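Long-range contacts in acetyl-CoA C-acetyltransferase (Syntrophomonas wolfei subsp. wolfei, PDB 7N7Z), which probably catalyses the reversible, thiol-dependent condensation of two acetyl-CoA molecules to acetoacetyl-CoA and free CoA: residues Gly23-Val28 with Val204-Lys209; Cys154-Gly159 with Val287-Met292; Glu170-Thr175 with Val331-Glu336; Leu182-His187 with Arg225-Glu230. All blocks are in the same frame, centred on the assembly; numbering follows the deposited sequence.

Contact 1. Residues Gly23-Val28 with Val204-Lys209; sequences GGLASV and VPVVIK
Two overlapping type I beta turns, G23-A26 and L25-V28, pack here against strand 206-208, one arm of a two-stranded antiparallel sheet with strand 215-217. The turns are closed by A26 N to G23 O and V28 N to L25 O. V28 points at the strand, while L25 runs alongside it and reaches over with CD2. The tight part is apolar. L25 crosses V206 obliquely, its CD2 lying 3.8 Å from V206 CB. V28 and V206 meet tip to tip, CG2 of V28 being 4.0 Å from CG1 of V206. Behind them L33 of helix 30-45 touches both valines, and L25 and V206 are buried. The looser half lies at S27, an exposed residue whose OG merely rests 3.7 Å from I208 CG2. I208 spans both halves: CG1 is anti to the carbonyl carbon (chi1 -42°), and the bend at chi2 (-79°) swings CD1 in between G24 and V28, 3.6 Å from V28 CG2. An alanine in place of I208 would probably loosen the turns against the strand, since the CD1 and CG2 contacts with G24, V28 and S27 would be lost. The closest approach is made by that same methyl, with I208 CD1 3.4 Å from the carbonyl oxygen G24 O.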
loop_
_atom_site.group_PDB
_atom_site.type_symbol
_atom_site.label_atom_id
_atom_site.label_comp_id
_atom_site.label_asym_id
_atom_site.label_seq_id
_atom_site.Cartn_x
_atom_site.Cartn_y
_atom_site.Cartn_z
ATOM N N GLY B 23 -16.958 6.263 14.436
ATOM C CA GLY B 23 -17.517 6.640 15.719
ATOM C C GLY B 23 -17.676 5.485 16.685
ATOM O O GLY B 23 -16.740 4.711 16.904
ATOM N N GLY B 24 -18.874 5.355 17.261
ATOM C CA GLY B 24 -19.074 4.397 18.334
ATOM C C GLY B 24 -18.859 2.956 17.920
ATOM O O GLY B 24 -18.417 2.134 18.729
ATOM N N LEU B 25 -19.166 2.623 16.667
ATOM C CA LEU B 25 -19.082 1.251 16.183
ATOM C C LEU B 25 -17.889 1.018 15.266
ATOM O O LEU B 25 -17.808 -0.035 14.625
ATOM C CB LEU B 25 -20.375 0.874 15.459
ATOM C CG LEU B 25 -21.667 1.101 16.244
ATOM C CD1 LEU B 25 -22.872 0.773 15.377
ATOM C CD2 LEU B 25 -21.679 0.276 17.522
ATOM N N ALA B 26 -16.958 1.971 15.191
ATOM C CA ALA B 26 -15.817 1.830 14.295
ATOM C C ALA B 26 -14.981 0.596 14.608
ATOM O O ALA B 26 -14.262 0.110 13.727
ATOM C CB ALA B 26 -14.941 3.081 14.369
ATOM N N SER B 27 -15.055 0.084 15.833
ATOM C CA SER B 27 -14.284 -1.082 16.242
ATOM C C SER B 27 -14.978 -2.398 15.920
ATOM O O SER B 27 -14.391 -3.460 16.153
ATOM C CB SER B 27 -14.004 -1.019 17.746
ATOM O OG SER B 27 -15.165 -0.625 18.456
ATOM N N VAL B 28 -16.201 -2.360 15.399
ATOM C CA VAL B 28 -17.001 -3.554 15.153
ATOM C C VAL B 28 -17.067 -3.774 13.648
ATOM O O VAL B 28 -17.686 -2.987 12.920
ATOM C CB VAL B 28 -18.406 -3.431 15.759
ATOM C CG1 VAL B 28 -19.094 -4.791 15.791
ATOM C CG2 VAL B 28 -18.327 -2.836 17.158
ATOM N N VAL B 204 -31.150 -3.481 18.708
ATOM C CA VAL B 204 -30.426 -4.396 19.580
ATOM C C VAL B 204 -29.073 -3.756 19.866
ATOM O O VAL B 204 -28.365 -3.392 18.925
ATOM C CB VAL B 204 -30.243 -5.795 18.962
ATOM C CG1 VAL B 204 -29.579 -5.714 17.591
ATOM C CG2 VAL B 204 -29.440 -6.688 19.901
ATOM N N PRO B 205 -28.682 -3.580 21.126
ATOM C CA PRO B 205 -27.453 -2.829 21.406
ATOM C C PRO B 205 -26.207 -3.590 20.983
ATOM O O PRO B 205 -26.195 -4.822 20.899
ATOM C CB PRO B 205 -27.493 -2.629 22.926
ATOM C CG PRO B 205 -28.350 -3.731 23.439
ATOM C CD PRO B 205 -29.347 -4.043 22.359
ATOM N N VAL B 206 -25.151 -2.830 20.707
ATOM C CA VAL B 206 -23.841 -3.368 20.362
ATOM C C VAL B 206 -22.899 -3.089 21.525
ATOM O O VAL B 206 -22.763 -1.938 21.959
ATOM C CB VAL B 206 -23.301 -2.754 19.060
ATOM C CG1 VAL B 206 -21.915 -3.304 18.751
ATOM C CG2 VAL B 206 -24.258 -3.025 17.912
ATOM N N VAL B 207 -22.249 -4.135 22.022
ATOM C CA VAL B 207 -21.411 -4.050 23.210
ATOM C C VAL B 207 -19.951 -4.036 22.776
ATOM O O VAL B 207 -19.477 -4.974 22.123
ATOM C CB VAL B 207 -21.694 -5.215 24.172
ATOM C CG1 VAL B 207 -20.689 -5.219 25.295
ATOM C CG2 VAL B 207 -23.107 -5.113 24.722
ATOM N N ILE B 208 -19.239 -2.974 23.141
ATOM C CA ILE B 208 -17.816 -2.843 22.844
ATOM C C ILE B 208 -17.038 -3.431 24.014
ATOM O O ILE B 208 -17.158 -2.959 25.151
ATOM C CB ILE B 208 -17.422 -1.375 22.606
ATOM C CG1 ILE B 208 -18.468 -0.642 21.750
ATOM C CG2 ILE B 208 -16.030 -1.294 21.979
ATOM C CD1 ILE B 208 -18.389 -0.920 20.259
ATOM N N LYS B 209 -16.235 -4.460 23.740
ATOM C CA LYS B 209 -15.516 -5.182 24.790
ATOM C C LYS B 209 -14.137 -4.554 25.003
ATOM O O LYS B 209 -13.091 -5.127 24.690
ATOM C CB LYS B 209 -15.407 -6.659 24.438
ATOM C CG LYS B 209 -16.711 -7.425 24.568
ATOM C CD LYS B 209 -16.931 -7.910 25.991
ATOM C CE LYS B 209 -18.261 -8.634 26.131
ATOM N NZ LYS B 209 -18.329 -9.852 25.275
#

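Contact 2. Residues Cys154-Gly159 with Val287-Met292; sequences CQLAGG and VDAKVM
C154 opens the loop between helices 146-152 and 161-172, and its thiol is the first group to reach the other segment: SG lies 4.4 Å from A289 CB, a loose apolar touch. At L156 the packing tightens. Its CB comes within 3.5 Å of A289 CB, closer than carbons usually sit, while L156 CD1 leans over the same methyl at 4.1 Å; CG stands anti to the carbonyl carbon (chi1 -63°), beside the backbone N. A289 thus points a single methyl into the angle made by C154 and L156. A157 is where the backbones run nearest, its CA 4.6 Å from that of K290, and the small side chain is compatible with this close approach. A157 CB faces A289 O at 4.1 Å, and A157 O has K290 CE 3.6 Å away. G158 and G159 both face C154 in a G1 beta bulge; the phi of 91° at G158 would jam a CB against the preceding carbonyl.

Across the contact, an Asx turn holds the start of the 3-10 segment: D288 OD1 accepts K290 N through its anti lone pair, at 2.9 Å and 158°. I72 and R71 of the second subunit pack against Q155 and L156. C154 lies about 10 Å, side chain to side chain, from C92, the predicted acyl-thioester cysteine. K290 contributes chiefly its aliphatic carbons, and the hydrogen bonds lie within each segment rather than between the two. The join therefore relies on the close fit of small side chains and backbone, with no charge pairing between the segments.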
loop_
_atom_site.group_PDB
_atom_site.type_symbol
_atom_site.label_atom_id
_atom_site.label_comp_id
_atom_site.label_asym_id
_atom_site.label_seq_id
_atom_site.Cartn_x
_atom_site.Cartn_y
_atom_site.Cartn_z
ATOM N N CYS B 154 -19.821 7.258 -8.520
ATOM C CA CYS B 154 -20.437 6.525 -9.618
ATOM C C CYS B 154 -19.764 6.906 -10.931
ATOM O O CYS B 154 -19.676 8.090 -11.271
ATOM C CB CYS B 154 -21.936 6.819 -9.686
ATOM S SG CYS B 154 -22.859 5.726 -10.791
ATOM N N GLN B 155 -19.286 5.897 -11.663
ATOM C CA GLN B 155 -18.649 6.162 -12.947
ATOM C C GLN B 155 -19.643 6.752 -13.940
ATOM O O GLN B 155 -19.320 7.698 -14.667
ATOM C CB GLN B 155 -18.030 4.879 -13.502
ATOM C CG GLN B 155 -16.795 4.411 -12.749
ATOM C CD GLN B 155 -16.226 3.122 -13.307
ATOM O OE1 GLN B 155 -16.915 2.371 -13.995
ATOM N NE2 GLN B 155 -14.957 2.859 -13.012
ATOM N N LEU B 156 -20.861 6.209 -13.978
ATOM C CA LEU B 156 -21.867 6.724 -14.900
ATOM C C LEU B 156 -22.225 8.168 -14.574
ATOM O O LEU B 156 -22.476 8.974 -15.478
ATOM C CB LEU B 156 -23.113 5.841 -14.859
ATOM C CG LEU B 156 -22.909 4.397 -15.321
ATOM C CD1 LEU B 156 -24.056 3.516 -14.848
ATOM C CD2 LEU B 156 -22.767 4.331 -16.833
ATOM N N ALA B 157 -22.256 8.517 -13.286
ATOM C CA ALA B 157 -22.592 9.877 -12.888
ATOM C C ALA B 157 -21.424 10.841 -13.046
ATOM O O ALA B 157 -21.648 12.051 -13.156
ATOM C CB ALA B 157 -23.074 9.900 -11.436
ATOM N N GLY B 158 -20.191 10.337 -13.059
ATOM C CA GLY B 158 -19.021 11.171 -13.207
ATOM C C GLY B 158 -18.416 11.666 -11.912
ATOM O O GLY B 158 -17.286 12.172 -11.930
ATOM N N GLY B 159 -19.120 11.540 -10.795
ATOM C CA GLY B 159 -18.579 12.001 -9.535
ATOM C C GLY B 159 -19.364 11.457 -8.362
ATOM O O GLY B 159 -20.177 10.540 -8.501
ATOM N N VAL B 287 -33.680 4.880 -12.934
ATOM C CA VAL B 287 -33.624 6.175 -13.590
ATOM C C VAL B 287 -32.174 6.409 -13.994
ATOM O O VAL B 287 -31.272 5.676 -13.589
ATOM C CB VAL B 287 -34.138 7.321 -12.693
ATOM C CG1 VAL B 287 -35.614 7.129 -12.379
ATOM C CG2 VAL B 287 -33.324 7.410 -11.412
ATOM N N ASP B 288 -31.955 7.439 -14.805
ATOM C CA ASP B 288 -30.606 7.723 -15.274
ATOM C C ASP B 288 -29.667 7.941 -14.094
ATOM O O ASP B 288 -30.006 8.627 -13.125
ATOM C CB ASP B 288 -30.602 8.949 -16.185
ATOM C CG ASP B 288 -29.276 9.140 -16.892
ATOM O OD1 ASP B 288 -28.326 9.642 -16.253
ATOM O OD2 ASP B 288 -29.180 8.779 -18.083
ATOM N N ALA B 289 -28.475 7.345 -14.183
ATOM C CA ALA B 289 -27.521 7.410 -13.080
ATOM C C ALA B 289 -27.273 8.846 -12.635
ATOM O O ALA B 289 -27.086 9.111 -11.442
ATOM C CB ALA B 289 -26.203 6.751 -13.492
ATOM N N LYS B 290 -27.273 9.788 -13.579
ATOM C CA LYS B 290 -26.974 11.178 -13.256
ATOM C C LYS B 290 -28.087 11.857 -12.467
ATOM O O LYS B 290 -27.877 12.970 -11.971
ATOM C CB LYS B 290 -26.693 11.952 -14.545
ATOM C CG LYS B 290 -25.585 11.334 -15.390
ATOM C CD LYS B 290 -25.025 12.318 -16.407
ATOM C CE LYS B 290 -23.813 13.064 -15.863
ATOM N NZ LYS B 290 -24.200 14.167 -14.938
ATOM N N VAL B 291 -29.252 11.226 -12.336
ATOM C CA VAL B 291 -30.324 11.737 -11.489
ATOM C C VAL B 291 -30.908 10.569 -10.707
ATOM O O VAL B 291 -32.130 10.449 -10.558
ATOM C CB VAL B 291 -31.407 12.457 -12.315
ATOM C CG1 VAL B 291 -30.883 13.797 -12.815
ATOM C CG2 VAL B 291 -31.866 11.586 -13.474
ATOM N N MET B 292 -30.028 9.699 -10.201
ATOM C CA MET B 292 -30.468 8.508 -9.484
ATOM C C MET B 292 -31.432 8.842 -8.354
ATOM O O MET B 292 -32.254 8.001 -7.971
ATOM C CB MET B 292 -29.255 7.752 -8.929
ATOM C CG MET B 292 -28.219 8.619 -8.209
ATOM S SD MET B 292 -28.765 9.217 -6.596
ATOM C CE MET B 292 -28.779 7.692 -5.661
#

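Contact 3. Residues Glu170-Thr175 with Val331-Glu336; sequences EKYGIT and VRMLKE
The Y172 ring is sandwiched between two aliphatic chains. Over one face lies R332 CB, 4.2 Å from the ring centroid and 15° off the normal, a CH-pi contact displaced toward the rim; over the opposite face, K171 CD sits 4.1 Å above the plane. The guanidinium of R332 does not stack on the ring, since the two planes are 70° apart. Bends at chi2 and chi3 instead carry it back past the ring, so that one of its own faces rests on Y172 CB. There NH1 and NH2 both give weak, bent hydrogen bonds to Y172 O, of 3.1 Å from NH1 and 3.2 Å from NH2. That carbonyl belongs to the end of helix 161-172, which a Schellman motif closes with G173 at positive phi. Around the ring's far end, Y172 OH lies 3.6 Å from M333 CB and accepts a weak hydrogen bond from K171 NZ, and E336 OE1 comes tip to tip to within 3.4 Å of Y172 CE1. Replacing Y172 by an alanine would probably weaken the junction of the two helices, because the ring against R332 and E336, and the hydroxyl against M333, would be gone. Apolar packing and two weak bonds from one guanidinium to a single carbonyl thus join helices 161-172 and 324-336, and the arginine's charge is likely to offset the partial negative charge of the helix's carbonyl end.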
loop_
_atom_site.group_PDB
_atom_site.type_symbol
_atom_site.label_atom_id
_atom_site.label_comp_id
_atom_site.label_asym_id
_atom_site.label_seq_id
_atom_site.Cartn_x
_atom_site.Cartn_y
_atom_site.Cartn_z
ATOM N N GLU B 170 -30.594 21.353 -9.661
ATOM C CA GLU B 170 -30.538 22.205 -10.845
ATOM C C GLU B 170 -31.766 22.003 -11.727
ATOM O O GLU B 170 -32.430 22.970 -12.116
ATOM C CB GLU B 170 -29.262 21.916 -11.634
ATOM C CG GLU B 170 -28.000 22.493 -11.016
ATOM C CD GLU B 170 -26.859 22.586 -12.011
ATOM O OE1 GLU B 170 -26.698 21.649 -12.822
ATOM O OE2 GLU B 170 -26.126 23.599 -11.985
ATOM N N LYS B 171 -32.079 20.747 -12.056
ATOM C CA LYS B 171 -33.182 20.470 -12.972
ATOM C C LYS B 171 -34.486 21.072 -12.464
ATOM O O LYS B 171 -35.183 21.781 -13.197
ATOM C CB LYS B 171 -33.327 18.960 -13.172
ATOM C CG LYS B 171 -34.446 18.564 -14.126
ATOM C CD LYS B 171 -34.736 17.073 -14.061
ATOM C CE LYS B 171 -35.966 16.720 -14.883
ATOM N NZ LYS B 171 -36.364 15.295 -14.720
ATOM N N TYR B 172 -34.836 20.790 -11.212
ATOM C CA TYR B 172 -36.066 21.296 -10.619
ATOM C C TYR B 172 -35.877 22.634 -9.919
ATOM O O TYR B 172 -36.842 23.167 -9.362
ATOM C CB TYR B 172 -36.628 20.275 -9.628
ATOM C CG TYR B 172 -37.122 19.009 -10.288
ATOM C CD1 TYR B 172 -38.195 19.036 -11.168
ATOM C CD2 TYR B 172 -36.513 17.788 -10.036
ATOM C CE1 TYR B 172 -38.652 17.881 -11.774
ATOM C CE2 TYR B 172 -36.961 16.629 -10.638
ATOM C CZ TYR B 172 -38.030 16.681 -11.506
ATOM O OH TYR B 172 -38.480 15.528 -12.108
ATOM N N GLY B 173 -34.669 23.186 -9.932
ATOM C CA GLY B 173 -34.432 24.483 -9.333
ATOM C C GLY B 173 -34.702 24.514 -7.845
ATOM O O GLY B 173 -35.401 25.406 -7.354
ATOM N N ILE B 174 -34.162 23.544 -7.117
ATOM C CA ILE B 174 -34.262 23.511 -5.663
ATOM C C ILE B 174 -33.137 24.359 -5.091
ATOM O O ILE B 174 -31.984 24.266 -5.529
ATOM C CB ILE B 174 -34.196 22.065 -5.138
ATOM C CG1 ILE B 174 -35.383 21.254 -5.667
ATOM C CG2 ILE B 174 -34.181 22.051 -3.615
ATOM C CD1 ILE B 174 -35.173 19.757 -5.605
ATOM N N THR B 175 -33.467 25.185 -4.105
ATOM C CA THR B 175 -32.525 26.139 -3.542
ATOM C C THR B 175 -32.011 25.668 -2.187
ATOM O O THR B 175 -32.588 24.791 -1.539
ATOM C CB THR B 175 -33.176 27.517 -3.401
ATOM O OG1 THR B 175 -34.298 27.432 -2.515
ATOM C CG2 THR B 175 -33.640 28.027 -4.753
ATOM N N VAL B 331 -40.496 14.633 -4.486
ATOM C CA VAL B 331 -41.795 15.276 -4.299
ATOM C C VAL B 331 -42.268 15.899 -5.605
ATOM O O VAL B 331 -43.440 15.781 -5.981
ATOM C CB VAL B 331 -41.719 16.327 -3.175
ATOM C CG1 VAL B 331 -43.034 17.094 -3.072
ATOM C CG2 VAL B 331 -41.383 15.671 -1.848
ATOM N N ARG B 332 -41.363 16.574 -6.316
ATOM C CA ARG B 332 -41.744 17.241 -7.555
ATOM C C ARG B 332 -42.105 16.228 -8.635
ATOM O O ARG B 332 -43.162 16.333 -9.269
ATOM C CB ARG B 332 -40.612 18.154 -8.026
ATOM C CG ARG B 332 -41.028 19.150 -9.097
ATOM C CD ARG B 332 -41.753 20.347 -8.501
ATOM N NE ARG B 332 -40.870 21.163 -7.676
ATOM C CZ ARG B 332 -39.980 22.023 -8.154
ATOM N NH1 ARG B 332 -39.825 22.207 -9.455
ATOM N NH2 ARG B 332 -39.225 22.713 -7.304
ATOM N N MET B 333 -41.239 15.238 -8.863
ATOM C CA MET B 333 -41.524 14.248 -9.897
ATOM C C MET B 333 -42.803 13.482 -9.582
ATOM O O MET B 333 -43.580 13.158 -10.488
ATOM C CB MET B 333 -40.350 13.282 -10.052
ATOM C CG MET B 333 -40.591 12.216 -11.114
ATOM S SD MET B 333 -39.138 11.223 -11.505
ATOM C CE MET B 333 -39.742 10.306 -12.922
ATOM N N LEU B 334 -43.039 13.180 -8.303
ATOM C CA LEU B 334 -44.262 12.474 -7.935
ATOM C C LEU B 334 -45.498 13.326 -8.195
ATOM O O LEU B 334 -46.578 12.784 -8.448
ATOM C CB LEU B 334 -44.212 12.057 -6.464
ATOM C CG LEU B 334 -43.723 10.644 -6.133
ATOM C CD1 LEU B 334 -43.916 10.368 -4.646
ATOM C CD2 LEU B 334 -44.424 9.575 -6.965
ATOM N N LYS B 335 -45.364 14.651 -8.130
ATOM C CA LYS B 335 -46.496 15.523 -8.420
ATOM C C LYS B 335 -46.682 15.714 -9.921
ATOM O O LYS B 335 -47.819 15.782 -10.403
ATOM C CB LYS B 335 -46.304 16.880 -7.736
ATOM C CG LYS B 335 -47.276 17.961 -8.199
ATOM C CD LYS B 335 -46.975 19.304 -7.554
ATOM C CE LYS B 335 -48.166 20.242 -7.659
ATOM N NZ LYS B 335 -47.838 21.623 -7.213
ATOM N N GLU B 336 -45.582 15.798 -10.670
ATOM C CA GLU B 336 -45.659 16.160 -12.082
ATOM C C GLU B 336 -45.961 14.948 -12.956
ATOM O O GLU B 336 -46.932 14.947 -13.720
ATOM C CB GLU B 336 -44.350 16.825 -12.516
ATOM C CG GLU B 336 -44.231 18.278 -12.086
ATOM C CD GLU B 336 -42.838 18.839 -12.286
ATOM O OE1 GLU B 336 -41.911 18.052 -12.573
ATOM O OE2 GLU B 336 -42.672 20.070 -12.159
#

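Contact 4. Residues Leu182-His187 with Arg225-Glu230; sequences LALTSH and RGASLE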
loop_
_atom_site.group_PDB
_atom_site.type_symbol
_atom_site.label_atom_id
_atom_site.label_comp_id
_atom_site.label_asym_id
_atom_site.label_seq_id
_atom_site.Cartn_x
_atom_site.Cartn_y
_atom_site.Cartn_z
ATOM N N LEU B 182 -35.897 21.337 4.992
ATOM C CA LEU B 182 -36.213 19.919 5.116
ATOM C C LEU B 182 -35.178 19.206 5.975
ATOM O O LEU B 182 -35.523 18.435 6.878
ATOM C CB LEU B 182 -36.296 19.279 3.730
ATOM C CG LEU B 182 -36.792 17.831 3.690
ATOM C CD1 LEU B 182 -37.632 17.587 2.447
ATOM C CD2 LEU B 182 -35.629 16.851 3.744
ATOM N N ALA B 183 -33.894 19.461 5.710
ATOM C CA ALA B 183 -32.835 18.769 6.436
ATOM C C ALA B 183 -32.944 19.003 7.936
ATOM O O ALA B 183 -32.709 18.086 8.732
ATOM C CB ALA B 183 -31.470 19.226 5.922
ATOM N N LEU B 184 -33.293 20.225 8.343
ATOM C CA LEU B 184 -33.413 20.522 9.767
ATOM C C LEU B 184 -34.425 19.597 10.432
ATOM O O LEU B 184 -34.140 18.989 11.470
ATOM C CB LEU B 184 -33.806 21.986 9.964
ATOM C CG LEU B 184 -34.137 22.409 11.398
ATOM C CD1 LEU B 184 -32.912 22.297 12.292
ATOM C CD2 LEU B 184 -34.694 23.825 11.423
ATOM N N THR B 185 -35.616 19.474 9.841
ATOM C CA THR B 185 -36.650 18.633 10.436
ATOM C C THR B 185 -36.159 17.203 10.622
ATOM O O THR B 185 -36.507 16.544 11.609
ATOM C CB THR B 185 -37.911 18.655 9.569
ATOM O OG1 THR B 185 -37.552 18.517 8.189
ATOM C CG2 THR B 185 -38.670 19.957 9.764
ATOM N N SER B 186 -35.346 16.703 9.690
ATOM C CA SER B 186 -34.818 15.350 9.823
ATOM C C SER B 186 -33.905 15.240 11.038
ATOM O O SER B 186 -34.049 14.326 11.858
ATOM C CB SER B 186 -34.073 14.951 8.549
ATOM O OG SER B 186 -34.984 14.605 7.522
ATOM N N HIS B 187 -32.952 16.167 11.166
ATOM C CA HIS B 187 -32.106 16.193 12.354
ATOM C C HIS B 187 -32.943 16.369 13.615
ATOM O O HIS B 187 -32.714 15.690 14.622
ATOM C CB HIS B 187 -31.075 17.316 12.240
ATOM C CG HIS B 187 -30.103 17.135 11.117
ATOM N ND1 HIS B 187 -29.080 16.213 11.158
ATOM C CD2 HIS B 187 -29.996 17.761 9.921
ATOM C CE1 HIS B 187 -28.386 16.276 10.036
ATOM N NE2 HIS B 187 -28.920 17.209 9.269
ATOM N N ARG B 225 -27.312 17.842 17.017
ATOM C CA ARG B 225 -28.083 18.411 18.111
ATOM C C ARG B 225 -28.083 19.934 18.038
ATOM O O ARG B 225 -27.104 20.560 17.622
ATOM C CB ARG B 225 -27.518 17.955 19.457
ATOM C CG ARG B 225 -27.459 16.446 19.623
ATOM C CD ARG B 225 -28.764 15.898 20.175
ATOM N NE ARG B 225 -28.793 14.439 20.153
ATOM C CZ ARG B 225 -29.179 13.669 21.163
ATOM N NH1 ARG B 225 -29.584 14.183 22.313
ATOM N NH2 ARG B 225 -29.159 12.348 21.015
ATOM N N GLY B 226 -29.202 20.526 18.446
ATOM C CA GLY B 226 -29.318 21.968 18.458
ATOM C C GLY B 226 -29.362 22.608 17.092
ATOM O O GLY B 226 -29.077 23.801 16.968
ATOM N N ALA B 227 -29.715 21.849 16.059
ATOM C CA ALA B 227 -29.769 22.405 14.714
ATOM C C ALA B 227 -30.814 23.510 14.634
ATOM O O ALA B 227 -31.917 23.389 15.175
ATOM C CB ALA B 227 -30.087 21.306 13.699
ATOM N N SER B 228 -30.453 24.597 13.960
ATOM C CA SER B 228 -31.363 25.700 13.690
ATOM C C SER B 228 -31.250 26.082 12.220
ATOM O O SER B 228 -30.271 25.752 11.545
ATOM C CB SER B 228 -31.063 26.915 14.578
ATOM O OG SER B 228 -29.957 27.649 14.082
ATOM N N LEU B 229 -32.271 26.785 11.726
ATOM C CA LEU B 229 -32.292 27.149 10.313
ATOM C C LEU B 229 -31.092 28.006 9.936
ATOM O O LEU B 229 -30.638 27.966 8.786
ATOM C CB LEU B 229 -33.594 27.879 9.980
ATOM C CG LEU B 229 -34.052 27.828 8.520
ATOM C CD1 LEU B 229 -34.258 26.391 8.049
ATOM C CD2 LEU B 229 -35.326 28.637 8.339
ATOM N N GLU B 230 -30.561 28.781 10.884
ATOM C CA GLU B 230 -29.408 29.625 10.592
ATOM C C GLU B 230 -28.096 28.862 10.720
ATOM O O GLU B 230 -27.110 29.225 10.069
ATOM C CB GLU B 230 -29.406 30.842 11.517
ATOM C CG GLU B 230 -30.387 31.931 11.100
ATOM C CD GLU B 230 -31.832 31.562 11.385
ATOM O OE1 GLU B 230 -32.081 30.833 12.369
ATOM O OE2 GLU B 230 -32.721 32.005 10.626
#
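This is an apolar surface contact in which the middle of helix 176-196 receives the irregular chain leading into the short helix 229-232. One side chain carries it: L184, whose CG stands anti to the backbone N (chi1 173°) so that its two methyls lie along the passing chain. L184 CD1 presses on A227, 3.3 Å from its CB, tighter than usual for two carbons, and 3.2 Å from A227 O. L184 CD2 reaches further along the chain, lying 3.8 Å from L229 N and 4.3 Å from L229 CD1. One turn on, H187 meets the same alanine more loosely, with its CB 4.4 Å from A227 CB. The ring of H187 is held by other partners: NE2 is hydrogen-bonded to A248 O and ND1 weakly to I224 N. R225 ties the start of the loop to the same helix through a salt bridge with D195. Leucine and histidine, three residues apart on one helical face, thus both touch the methyl of A227. The whole is plain packing of a helix entry against helix 176-196, with S228 at the N-cap position of helix 229-232, its OG capping a backbone N just beyond E230.

Along the chain the first segments come in the order 23-28, 154-159, 170-175 and 182-187. Contact 1 crosses all the others, contacts 2 and 3 cross each other, and contact 4 is nested inside the loops these two close. Contacts 2 and 3 are neighbours, with centres about 17 Å apart and nearest atoms about 5 Å apart: 154-159 leads into helix 161-172, and 170-175 is its end. Both tie the N-terminal thiolase sequence to the C-terminal one, binding distant chain parts together. Helix 176-196 follows and carries contact 4, centred about 21 Å from contact 3. Contact 1, wholly N-terminal, stands apart, its centre about 39 Å from that of contact 3, on the opposite side of the chain's centre.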